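PDB 4YYC: putative trimethylamine methyltransferase from Rhizobium meliloti, which probably transfers methyl groups, perhaps from trimethylamine or a related methylamine. Local coordinates for residues A[163-175]-A[404-418]. Sequence-based numbering, arbitrary orientation. Where two conformers were deposited one is given.
Sequences NFVKLAYMAPSMH and YEKFMIDQDQLGMMQ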
loop_
_atom_site.group_PDB
_atom_site.type_symbol
_atom_site.label_atom_id
_atom_site.label_comp_id
_atom_site.label_asym_id
_atom_site.label_seq_id
_atom_site.Cartn_x
_atom_site.Cartn_y
_atom_site.Cartn_z
ATOM N N ASN A 163 4.516 26.212 12.748
ATOM C CA ASN A 163 4.865 25.813 11.391
ATOM C C ASN A 163 4.034 24.597 10.925
ATOM O O ASN A 163 3.610 24.554 9.767
ATOM C CB ASN A 163 6.342 25.535 11.241
ATOM C CG ASN A 163 7.180 26.785 11.236
ATOM O OD1 ASN A 163 6.673 27.880 10.968
ATOM N ND2 ASN A 163 8.466 26.642 11.510
ATOM N N PHE A 164 3.864 23.608 11.779
ATOM C CA PHE A 164 3.063 22.435 11.426
ATOM C C PHE A 164 1.605 22.789 11.239
ATOM O O PHE A 164 0.977 22.253 10.337
ATOM C CB PHE A 164 3.242 21.270 12.386
ATOM C CG PHE A 164 4.556 20.514 12.181
ATOM C CD1 PHE A 164 4.723 19.663 11.096
ATOM C CD2 PHE A 164 5.605 20.607 13.110
ATOM C CE1 PHE A 164 5.915 18.969 10.909
ATOM C CE2 PHE A 164 6.827 19.931 12.900
ATOM C CZ PHE A 164 6.971 19.145 11.781
ATOM N N VAL A 165 1.076 23.692 12.078
ATOM C CA VAL A 165 -0.268 24.158 11.857
ATOM C C VAL A 165 -0.396 24.839 10.491
ATOM O O VAL A 165 -1.354 24.603 9.754
ATOM C CB VAL A 165 -0.778 25.039 12.992
ATOM C CG1 VAL A 165 -2.147 25.593 12.662
ATOM C CG2 VAL A 165 -0.885 24.207 14.265
ATOM N N LYS A 166 0.574 25.688 10.160
ATOM C CA LYS A 166 0.594 26.347 8.866
ATOM C C LYS A 166 0.634 25.352 7.701
ATOM O O LYS A 166 -0.111 25.480 6.740
ATOM C CB LYS A 166 1.772 27.329 8.758
ATOM C CG LYS A 166 1.714 28.513 9.737
ATOM C CD LYS A 166 2.981 29.343 9.598
ATOM C CE LYS A 166 2.915 30.588 10.450
ATOM N NZ LYS A 166 4.151 31.399 10.439
ATOM N N LEU A 167 1.525 24.347 7.794
ATOM C CA LEU A 167 1.635 23.373 6.716
ATOM C C LEU A 167 0.387 22.528 6.577
ATOM O O LEU A 167 -0.025 22.196 5.448
ATOM C CB LEU A 167 2.848 22.470 6.957
ATOM C CG LEU A 167 4.230 23.158 6.879
ATOM C CD1 LEU A 167 5.269 22.126 7.260
ATOM C CD2 LEU A 167 4.553 23.717 5.520
ATOM N N ALA A 168 -0.254 22.221 7.704
ATOM C CA ALA A 168 -1.513 21.497 7.672
ATOM C C ALA A 168 -2.649 22.332 7.057
ATOM O O ALA A 168 -3.491 21.789 6.328
ATOM C CB ALA A 168 -1.924 21.059 9.069
ATOM N N TYR A 169 -2.651 23.637 7.335
ATOM C CA TYR A 169 -3.617 24.561 6.728
ATOM C C TYR A 169 -3.452 24.580 5.206
ATOM O O TYR A 169 -4.425 24.578 4.467
ATOM C CB TYR A 169 -3.447 25.961 7.336
ATOM C CG TYR A 169 -4.221 27.018 6.628
ATOM C CD1 TYR A 169 -5.591 27.103 6.770
ATOM C CD2 TYR A 169 -3.583 27.902 5.747
ATOM C CE1 TYR A 169 -6.314 28.096 6.133
ATOM C CE2 TYR A 169 -4.303 28.899 5.099
ATOM C CZ TYR A 169 -5.659 28.979 5.294
ATOM O OH TYR A 169 -6.393 29.935 4.650
HETATM N N MSE A 170 -2.203 24.588 4.738
HETATM C CA MSE A 170 -1.913 24.674 3.319
HETATM C C MSE A 170 -2.045 23.353 2.592
HETATM O O MSE A 170 -2.401 23.359 1.412
HETATM C CB MSE A 170 -0.533 25.245 3.098
HETATM C CG MSE A 170 -0.491 26.700 3.505
HETATM SE SE MSE A 170 1.274 27.529 3.216
HETATM C CE MSE A 170 2.287 26.800 4.687
ATOM N N ALA A 171 -1.736 22.229 3.226
ATOM C CA ALA A 171 -1.753 20.899 2.571
ATOM C C ALA A 171 -3.189 20.636 2.062
ATOM O O ALA A 171 -4.127 20.584 2.866
ATOM C CB ALA A 171 -1.374 19.834 3.543
ATOM N N PRO A 172 -3.364 20.402 0.747
ATOM C CA PRO A 172 -4.747 20.393 0.250
ATOM C C PRO A 172 -5.596 19.218 0.756
ATOM O O PRO A 172 -6.812 19.365 0.878
ATOM C CB PRO A 172 -4.602 20.288 -1.268
ATOM C CG PRO A 172 -3.227 20.660 -1.561
ATOM C CD PRO A 172 -2.384 20.570 -0.331
ATOM N N SER A 173 -4.988 18.077 1.066
ATOM C CA SER A 173 -5.761 16.933 1.557
ATOM C C SER A 173 -5.603 16.708 3.039
ATOM O O SER A 173 -6.009 15.672 3.548
ATOM C CB SER A 173 -5.492 15.645 0.742
ATOM O OG SER A 173 -6.067 15.714 -0.549
HETATM N N MSE A 174 -5.072 17.691 3.770
HETATM C CA MSE A 174 -5.076 17.628 5.253
HETATM C C MSE A 174 -6.365 18.262 5.675
HETATM O O MSE A 174 -6.534 19.472 5.550
HETATM C CB MSE A 174 -3.828 18.309 5.812
HETATM C CG MSE A 174 -3.649 18.110 7.298
HETATM SE SE MSE A 174 -3.528 16.188 7.725
HETATM C CE MSE A 174 -1.744 16.004 7.230
ATOM N N HIS A 175 -7.320 17.496 6.183
ATOM C CA HIS A 175 -8.644 18.050 6.431
ATOM C C HIS A 175 -8.781 18.658 7.813
ATOM O O HIS A 175 -9.646 19.504 8.001
ATOM C CB HIS A 175 -9.700 16.986 6.231
ATOM C CG HIS A 175 -9.516 16.242 4.933
ATOM N ND1 HIS A 175 -9.133 14.926 4.888
ATOM C CD2 HIS A 175 -9.625 16.646 3.645
ATOM C CE1 HIS A 175 -9.024 14.542 3.628
ATOM N NE2 HIS A 175 -9.309 15.575 2.856
ATOM N N TYR A 404 9.505 17.787 9.225
ATOM C CA TYR A 404 8.991 18.660 8.198
ATOM C C TYR A 404 9.053 17.944 6.835
ATOM O O TYR A 404 8.092 18.003 6.062
ATOM C CB TYR A 404 9.832 19.934 8.125
ATOM C CG TYR A 404 9.620 20.922 9.265
ATOM C CD1 TYR A 404 10.262 20.802 10.462
ATOM C CD2 TYR A 404 8.859 22.023 9.074
ATOM C CE1 TYR A 404 10.103 21.724 11.484
ATOM C CE2 TYR A 404 8.737 22.997 10.062
ATOM C CZ TYR A 404 9.332 22.804 11.285
ATOM O OH TYR A 404 9.171 23.753 12.299
ATOM N N GLU A 405 10.172 17.321 6.530
ATOM C CA GLU A 405 10.316 16.706 5.220
ATOM C C GLU A 405 9.315 15.553 5.079
ATOM O O GLU A 405 8.659 15.394 4.025
ATOM C CB GLU A 405 11.762 16.213 4.971
ATOM C CG GLU A 405 12.709 17.389 4.730
ATOM C CD GLU A 405 14.168 16.995 4.729
ATOM O OE1 GLU A 405 14.474 15.815 4.901
ATOM O OE2 GLU A 405 15.048 17.901 4.579
ATOM N N LYS A 406 9.245 14.724 6.115
ATOM C CA LYS A 406 8.308 13.620 6.094
ATOM C C LYS A 406 6.856 14.106 5.953
ATOM O O LYS A 406 6.067 13.512 5.223
ATOM C CB LYS A 406 8.473 12.787 7.334
ATOM C CG LYS A 406 7.485 11.658 7.545
ATOM C CD LYS A 406 7.705 10.558 6.617
ATOM C CE LYS A 406 7.180 9.139 7.047
ATOM N NZ LYS A 406 5.848 9.203 7.770
ATOM N N PHE A 407 6.504 15.183 6.632
ATOM C CA PHE A 407 5.174 15.730 6.498
ATOM C C PHE A 407 4.849 16.038 5.039
ATOM O O PHE A 407 3.774 15.723 4.548
ATOM C CB PHE A 407 5.047 17.010 7.349
ATOM C CG PHE A 407 3.682 17.603 7.308
ATOM C CD1 PHE A 407 3.282 18.444 6.243
ATOM C CD2 PHE A 407 2.778 17.330 8.327
ATOM C CE1 PHE A 407 2.000 18.977 6.211
ATOM C CE2 PHE A 407 1.495 17.915 8.296
ATOM C CZ PHE A 407 1.116 18.698 7.239
HETATM N N MSE A 408 5.795 16.662 4.335
HETATM C CA MSE A 408 5.553 17.038 2.921
HETATM C C MSE A 408 5.388 15.834 2.029
HETATM O O MSE A 408 4.528 15.808 1.140
HETATM C CB MSE A 408 6.674 17.947 2.420
HETATM C CG MSE A 408 6.820 19.254 3.206
HETATM SE SE MSE A 408 5.197 20.341 3.152
HETATM C CE MSE A 408 5.162 20.610 1.220
ATOM N N ILE A 409 6.197 14.812 2.263
ATOM C CA ILE A 409 6.119 13.581 1.445
ATOM C C ILE A 409 4.785 12.872 1.715
ATOM O O ILE A 409 4.063 12.458 0.790
ATOM C CB ILE A 409 7.289 12.623 1.766
ATOM C CG1 ILE A 409 8.624 13.262 1.360
ATOM C CG2 ILE A 409 7.076 11.227 1.117
ATOM C CD1 ILE A 409 9.831 12.548 1.957
ATOM N N ASP A 410 4.417 12.800 2.988
ATOM C CA ASP A 410 3.194 12.114 3.362
ATOM C C ASP A 410 1.955 12.852 2.847
ATOM O O ASP A 410 0.996 12.218 2.384
ATOM C CB ASP A 410 3.056 11.995 4.888
ATOM C CG ASP A 410 4.072 11.086 5.545
ATOM O OD1 ASP A 410 4.569 10.147 4.888
ATOM O OD2 ASP A 410 4.291 11.236 6.813
ATOM N N GLN A 411 1.926 14.160 2.974
ATOM C CA GLN A 411 0.730 14.888 2.532
ATOM C C GLN A 411 0.462 14.739 1.035
ATOM O O GLN A 411 -0.700 14.799 0.585
ATOM C CB GLN A 411 0.717 16.358 3.016
ATOM C CG GLN A 411 1.745 17.264 2.428
ATOM C CD GLN A 411 1.427 17.771 1.053
ATOM O OE1 GLN A 411 0.307 18.174 0.768
ATOM N NE2 GLN A 411 2.405 17.731 0.169
ATOM N N ASP A 412 1.533 14.568 0.278
ATOM C CA ASP A 412 1.430 14.277 -1.146
ATOM C C ASP A 412 0.719 12.931 -1.363
ATOM O O ASP A 412 -0.236 12.824 -2.168
ATOM C CB ASP A 412 2.835 14.334 -1.745
ATOM C CG ASP A 412 2.870 14.090 -3.202
ATOM O OD1 ASP A 412 1.891 14.445 -3.918
ATOM O OD2 ASP A 412 3.906 13.543 -3.668
ATOM N N GLN A 413 1.107 11.931 -0.580
ATOM C CA GLN A 413 0.430 10.654 -0.599
ATOM C C GLN A 413 -1.033 10.809 -0.237
ATOM O O GLN A 413 -1.914 10.135 -0.808
ATOM C CB GLN A 413 1.146 9.608 0.280
ATOM C CG GLN A 413 2.534 9.264 -0.215
ATOM C CD GLN A 413 2.511 8.588 -1.596
ATOM O OE1 GLN A 413 1.793 7.601 -1.795
ATOM N NE2 GLN A 413 3.257 9.130 -2.535
ATOM N N LEU A 414 -1.326 11.676 0.727
ATOM C CA LEU A 414 -2.725 11.876 1.098
ATOM C C LEU A 414 -3.548 12.361 -0.083
ATOM O O LEU A 414 -4.726 12.001 -0.200
ATOM C CB LEU A 414 -2.872 12.823 2.294
ATOM C CG LEU A 414 -2.147 12.416 3.581
ATOM C CD1 LEU A 414 -2.389 13.516 4.600
ATOM C CD2 LEU A 414 -2.596 11.058 4.103
ATOM N N GLY A 415 -2.983 13.249 -0.910
ATOM C CA GLY A 415 -3.703 13.690 -2.122
ATOM C C GLY A 415 -4.003 12.519 -3.063
ATOM O O GLY A 415 -5.084 12.479 -3.681
HETATM N N MSE A 416 -3.087 11.554 -3.120
HETATM C CA MSE A 416 -3.293 10.367 -3.975
HETATM C C MSE A 416 -4.415 9.551 -3.391
HETATM O O MSE A 416 -5.269 9.064 -4.122
HETATM C CB MSE A 416 -2.021 9.552 -4.076
HETATM C CG MSE A 416 -1.081 10.338 -4.948
HETATM SE SE MSE A 416 0.545 9.211 -5.106
HETATM C CE MSE A 416 1.725 10.812 -5.347
HETATM N N MSE A 417 -4.451 9.404 -2.084
HETATM C CA MSE A 417 -5.515 8.647 -1.437
HETATM C C MSE A 417 -6.875 9.310 -1.640
HETATM O O MSE A 417 -7.877 8.651 -1.907
HETATM C CB MSE A 417 -5.299 8.480 0.071
HETATM C CG MSE A 417 -4.005 7.771 0.442
HETATM SE SE MSE A 417 -3.835 5.927 -0.238
HETATM C CE MSE A 417 -1.849 5.792 -0.469
ATOM N N GLN A 418 -6.917 10.640 -1.592
ATOM C CA GLN A 418 -8.138 11.385 -1.832
ATOM C C GLN A 418 -8.665 11.114 -3.242
ATOM O O GLN A 418 -9.864 10.901 -3.429
ATOM C CB GLN A 418 -7.865 12.891 -1.617
ATOM C CG GLN A 418 -9.046 13.776 -1.892
ATOM C CD GLN A 418 -9.496 14.662 -0.752
ATOM O OE1 GLN A 418 -8.683 15.114 0.065
ATOM N NE2 GLN A 418 -10.773 15.010 -0.758
HETATM O O HOH W 1 -2.249 17.141 0.897
#
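Phe407 reaches across from helix 404-418 into the last turns of helix 163-170: with CG swung anti to the backbone N (chi1 -178°), the ring projects toward the other helix and meets Leu167 and Ala168. Its CE1 lies 3.7 Å from Leu167 CB, its CZ 3.8 Å from the backbone N of Ala168, and Phe164 and Met174 close in on its CD2–CE2 side. Met174, a selenomethionine bent at chi2 and chi3, curls back so that its methyl CE sits between this ring and Leu414 CD1, 3.7 Å from the latter. At the N-terminal end Phe164 CZ lies over one face of the Tyr404 ring, the two planes inclined by 32°. Polar bonds close both ends. Asn163 ND2 donates to Tyr404 OH (3.1 Å), nearly in its own amide plane; that hydroxyl is also bonded to Asp160. At the far end Gln418 OE1 accepts from Ser173 OG (2.8 Å) and His175 NE2 (2.9 Å), which arrive from opposite faces of the amide plane; Phe137 N bonds His175 ND1, fixing the ring's rotation. Midway, one water accepts from Ser173 N and donates to Gln411 O and OE1; Gln411 NE2 turns back to hydrogen-bond Met408 O. This is buried, near-parallel helix packing (axes 17° apart), extended by a type I beta turn, Ala171 to Met174, probably flanking the family's alpha/beta barrel; helix 404-420 turns another side to the second subunit.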